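Local coordinates for protein RNA polymerase ECF-subfamily sigma factor (Streptomyces venezuelae, PDB 6DXO) that probably guides RNA polymerase to promoters needed for aerial mycelium formation, as an ECF sigma factor, a class usually held inactive by an anti-sigma factor until released, at residues Y22-T25 against V26-I30; K37-A40 against E41-S45. All coordinates share one frame; numbering follows the deposited sequence.

Contact 1 of 2, residues Y22-T25 against V26-I30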
loop_
_atom_site.group_PDB
_atom_site.type_symbol
_atom_site.label_atom_id
_atom_site.label_comp_id
_atom_site.label_asym_id
_atom_site.label_seq_id
_atom_site.Cartn_x
_atom_site.Cartn_y
_atom_site.Cartn_z
ATOM N N TYR A 22 5.602 0.423 -3.326
ATOM C CA TYR A 22 5.805 1.484 -2.329
ATOM C C TYR A 22 4.881 1.430 -1.116
ATOM O O TYR A 22 5.101 2.171 -0.142
ATOM C CB TYR A 22 5.644 2.861 -2.983
ATOM C CG TYR A 22 6.748 3.221 -3.920
ATOM C CD1 TYR A 22 6.553 3.164 -5.294
ATOM C CD2 TYR A 22 7.989 3.640 -3.442
ATOM C CE1 TYR A 22 7.574 3.523 -6.187
ATOM C CE2 TYR A 22 9.024 4.010 -4.342
ATOM C CZ TYR A 22 8.801 3.935 -5.703
ATOM O OH TYR A 22 9.798 4.293 -6.598
ATOM N N SER A 23 3.842 0.600 -1.151
ATOM C CA SER A 23 2.830 0.695 -0.088
ATOM C C SER A 23 3.377 0.406 1.299
ATOM O O SER A 23 3.019 1.105 2.256
ATOM C CB SER A 23 1.598 -0.174 -0.375
ATOM O OG SER A 23 1.968 -1.528 -0.475
ATOM N N ASP A 24 4.257 -0.588 1.425
ATOM C CA ASP A 24 4.745 -0.965 2.764
ATOM C C ASP A 24 5.627 0.136 3.350
ATOM O O ASP A 24 5.613 0.399 4.555
ATOM C CB ASP A 24 5.518 -2.284 2.729
ATOM C CG ASP A 24 4.609 -3.502 2.563
ATOM O OD1 ASP A 24 3.444 -3.473 3.026
ATOM O OD2 ASP A 24 5.073 -4.505 1.988
ATOM N N THR A 25 6.403 0.791 2.494
ATOM C CA THR A 25 7.244 1.890 2.964
ATOM C C THR A 25 6.409 3.071 3.444
ATOM O O THR A 25 6.728 3.665 4.482
ATOM C CB THR A 25 8.249 2.352 1.874
ATOM O OG1 THR A 25 9.048 1.232 1.447
ATOM C CG2 THR A 25 9.160 3.416 2.439
ATOM N N VAL A 26 5.365 3.433 2.692
ATOM C CA VAL A 26 4.467 4.518 3.095
ATOM C C VAL A 26 3.818 4.140 4.420
ATOM O O VAL A 26 3.785 4.925 5.372
ATOM C CB VAL A 26 3.396 4.830 2.024
ATOM C CG1 VAL A 26 2.265 5.693 2.581
ATOM C CG2 VAL A 26 4.041 5.527 0.806
ATOM N N TYR A 27 3.331 2.911 4.482
ATOM C CA TYR A 27 2.642 2.443 5.697
ATOM C C TYR A 27 3.551 2.530 6.911
ATOM O O TYR A 27 3.137 3.001 7.982
ATOM C CB TYR A 27 2.176 1.019 5.462
ATOM C CG TYR A 27 1.542 0.335 6.647
ATOM C CD1 TYR A 27 0.260 0.659 7.056
ATOM C CD2 TYR A 27 2.224 -0.664 7.318
ATOM C CE1 TYR A 27 -0.345 -0.024 8.163
ATOM C CE2 TYR A 27 1.645 -1.348 8.388
ATOM C CZ TYR A 27 0.374 -1.016 8.802
ATOM O OH TYR A 27 -0.171 -1.701 9.864
ATOM N N ARG A 28 4.788 2.085 6.755
ATOM C CA ARG A 28 5.748 2.109 7.858
ATOM C C ARG A 28 6.115 3.518 8.288
ATOM O O ARG A 28 6.277 3.767 9.471
ATOM C CB ARG A 28 6.993 1.288 7.536
ATOM C CG ARG A 28 6.697 -0.213 7.453
ATOM C CD ARG A 28 7.983 -0.999 7.437
ATOM N NE ARG A 28 8.570 -1.069 6.108
ATOM C CZ ARG A 28 8.382 -2.089 5.274
ATOM N NH1 ARG A 28 7.626 -3.111 5.641
ATOM N NH2 ARG A 28 8.949 -2.085 4.078
ATOM N N TYR A 29 6.208 4.447 7.337
ATOM C CA TYR A 29 6.447 5.835 7.724
ATOM C C TYR A 29 5.291 6.364 8.593
ATOM O O TYR A 29 5.501 7.014 9.641
ATOM C CB TYR A 29 6.649 6.701 6.477
ATOM C CG TYR A 29 6.647 8.184 6.814
ATOM C CD1 TYR A 29 7.781 8.796 7.350
ATOM C CD2 TYR A 29 5.495 8.953 6.645
ATOM C CE1 TYR A 29 7.781 10.170 7.669
ATOM C CE2 TYR A 29 5.489 10.318 6.970
ATOM C CZ TYR A 29 6.625 10.903 7.490
ATOM O OH TYR A 29 6.604 12.245 7.831
ATOM N N ILE A 30 4.071 6.057 8.171
ATOM C CA ILE A 30 2.860 6.532 8.834
ATOM C C ILE A 30 2.627 5.826 10.186
ATOM O O ILE A 30 2.215 6.460 11.161
ATOM C CB ILE A 30 1.619 6.359 7.912
ATOM C CG1 ILE A 30 1.738 7.254 6.664
ATOM C CG2 ILE A 30 0.323 6.683 8.633
ATOM C CD1 ILE A 30 0.553 7.117 5.695
#
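Tyr22 O, Ser23 O, Asp24 O and Thr25 O each receive the N-H four residues on, from Val26, Tyr27, Arg28 and Tyr29, in successive alpha-helical hydrogen bonds of 2.9 to 3.1 Å. The first is the straightest, Val26 N meeting Tyr22 O with an angle of 169° at the hydrogen. This regular run follows a kink, for the N-H groups of Asp24 and Thr25 make no bond to the preceding turn. Among the side chains the main pairing is Asp24 with Arg28. Arg28 first runs close past the carbonyl it bonds to, Arg28 CG lying 3.2 Å from Asp24 O, and then bends at chi3 (-83°), which folds the guanidinium back over the earlier turn. Asp24 O thus stands 3.6 Å above the guanidinium plane, offset toward its rim, while Arg28 NH1 and Arg28 NH2 both lie 3.7 Å from Asp24 CB. Asp24 OD2 and Arg28 NH1 stay 4.7 Å apart, and each side chain has a polar partner on the other chain: Asp24 OD1 in a salt bridge with its Lys63, Arg28 NH1 in a hydrogen bond to its Pro56 O. This is one helix of sigma-70 region 2. Its face toward the partner chain is mixed: Asp24 and Arg28 supply charge, while Ser23 and Tyr27 pack on Leu58 of that chain. Branched Val26 and Ile30 suit the side packed on helix 65-79. An alanine at position Arg28 would lose the flat cover over Asp24 O and is likely to leave Pro56 O of the partner chain without this donor. Val26 CG2 lies 3.6 Å from Tyr22 O, and the side chain also packs on Leu69. Tyr22 turns its ring away from the succeeding turn to meet Phe65 edge-to-face.

Contact 2 of 2, residues K37-A40 against E41-S45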
loop_
_atom_site.group_PDB
_atom_site.type_symbol
_atom_site.label_atom_id
_atom_site.label_comp_id
_atom_site.label_asym_id
_atom_site.label_seq_id
_atom_site.Cartn_x
_atom_site.Cartn_y
_atom_site.Cartn_z
ATOM N N LYS A 37 -3.592 1.111 13.889
ATOM C CA LYS A 37 -3.346 0.479 12.595
ATOM C C LYS A 37 -4.354 0.913 11.537
ATOM O O LYS A 37 -3.992 1.145 10.387
ATOM C CB LYS A 37 -3.374 -1.046 12.764
ATOM C CG LYS A 37 -3.235 -1.829 11.480
ATOM C CD LYS A 37 -3.146 -3.327 11.768
ATOM C CE LYS A 37 -2.003 -3.628 12.718
ATOM N NZ LYS A 37 -1.717 -5.084 12.795
ATOM N N ALA A 38 -5.624 1.008 11.924
ATOM C CA ALA A 38 -6.676 1.450 11.012
ATOM C C ALA A 38 -6.413 2.855 10.441
ATOM O O ALA A 38 -6.590 3.103 9.249
ATOM C CB ALA A 38 -8.036 1.399 11.707
ATOM N N THR A 39 -6.009 3.782 11.299
ATOM C CA THR A 39 -5.652 5.113 10.832
ATOM C C THR A 39 -4.459 5.060 9.887
ATOM O O THR A 39 -4.456 5.718 8.839
ATOM C CB THR A 39 -5.369 6.067 12.005
ATOM O OG1 THR A 39 -6.560 6.196 12.798
ATOM C CG2 THR A 39 -4.948 7.428 11.495
ATOM N N ALA A 40 -3.461 4.256 10.237
ATOM C CA ALA A 40 -2.274 4.121 9.384
ATOM C C ALA A 40 -2.650 3.536 8.010
ATOM O O ALA A 40 -2.156 3.981 6.969
ATOM C CB ALA A 40 -1.209 3.281 10.064
ATOM N N GLU A 41 -3.554 2.563 8.011
ATOM C CA GLU A 41 -4.022 1.965 6.758
ATOM C C GLU A 41 -4.778 2.993 5.929
ATOM O O GLU A 41 -4.557 3.107 4.717
ATOM C CB GLU A 41 -4.922 0.745 7.028
ATOM C CG GLU A 41 -4.205 -0.436 7.693
ATOM C CD GLU A 41 -5.166 -1.467 8.287
ATOM O OE1 GLU A 41 -6.389 -1.231 8.275
ATOM O OE2 GLU A 41 -4.687 -2.516 8.759
ATOM N N ASP A 42 -5.672 3.742 6.574
ATOM C CA ASP A 42 -6.484 4.743 5.881
ATOM C C ASP A 42 -5.645 5.862 5.260
ATOM O O ASP A 42 -5.879 6.263 4.115
ATOM C CB ASP A 42 -7.543 5.345 6.811
ATOM C CG ASP A 42 -8.680 4.380 7.112
ATOM O OD1 ASP A 42 -8.769 3.326 6.440
ATOM O OD2 ASP A 42 -9.492 4.685 8.015
ATOM N N LEU A 43 -4.674 6.368 6.011
ATOM C CA LEU A 43 -3.799 7.406 5.482
ATOM C C LEU A 43 -2.853 6.863 4.395
ATOM O O LEU A 43 -2.366 7.606 3.551
ATOM C CB LEU A 43 -3.024 8.113 6.611
ATOM C CG LEU A 43 -3.849 8.940 7.609
ATOM C CD1 LEU A 43 -2.928 9.594 8.639
ATOM C CD2 LEU A 43 -4.695 9.985 6.916
ATOM N N THR A 44 -2.600 5.559 4.403
ATOM C CA THR A 44 -1.758 4.981 3.355
ATOM C C THR A 44 -2.549 5.035 2.064
ATOM O O THR A 44 -2.047 5.473 1.018
ATOM C CB THR A 44 -1.351 3.518 3.705
ATOM O OG1 THR A 44 -0.537 3.527 4.883
ATOM C CG2 THR A 44 -0.540 2.901 2.566
ATOM N N SER A 45 -3.804 4.619 2.147
ATOM C CA SER A 45 -4.716 4.686 1.010
ATOM C C SER A 45 -4.846 6.118 0.521
ATOM O O SER A 45 -4.701 6.388 -0.666
ATOM C CB SER A 45 -6.089 4.144 1.410
ATOM O OG SER A 45 -7.052 4.408 0.410
HETATM O O HOH W 1 -8.610 1.439 8.041
#
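Glu41 lays its carboxylate against the preceding turn, with Lys37 CG, Lys37 O and Ala38 CA all to one side of its plane; Lys37 CG comes to 3.2 Å from Glu41 OE2. The second flat group, the Asp42 carboxylate, has Ala38 O above its plane, 3.3 Å from Asp42 CG; the methyl of Ala38 points away from the next turn. Water 1 lies 2.9 Å from Ala38 O and, at a doubtfully short distance, near Asp42 OD1, which also forms a salt bridge with Arg97. Lys37 offers Glu41 its methylenes rather than its ammonium, Lys37 NZ staying 5.6 Å from Glu41 OE2. Further along these opening turns of helix 37-53, in sigma-70 region 2, Thr39 CG2 and Leu43 CD1 lie side by side at 4.1 Å. With OG1 beside its own backbone N (chi1 -64°), Thr44 reaches back four residues, Thr44 OG1 donating to Ala40 O at 2.7 Å, so that its buried hydroxyl is satisfied within the helix, supplementing a weak bond from Thr44 N. Asp42 to Ser45 form the probable polymerase core-binding motif. Asp42, held in a salt bridge by Arg97, is therefore probably charged and already neutralised in part by an arginine of the same chain.

Contact 1 precedes contact 2 along the chain, lying on helix 12-31 and helix 37-53, which follow one another within sigma-70 region 2. Their centres are 10 Å apart, and the two helices pack directly. Thr44 OG1 comes to 3.5 Å from Tyr27 CA, and the Tyr27 ring crosses to Lys37, Tyr27 OH lying 3.5 Å from Lys37 CG. Nearby, Ile30 fits against the backbone of Ala40 and Leu43. Both contacts also face the partner chain: Leu58 of that chain packs on Tyr27, and Gln66 of that chain bonds to Glu41 O. The partner chain thus touches both helices, including the one carrying the probable core-binding motif, consistent with anti-sigma control of polymerase binding.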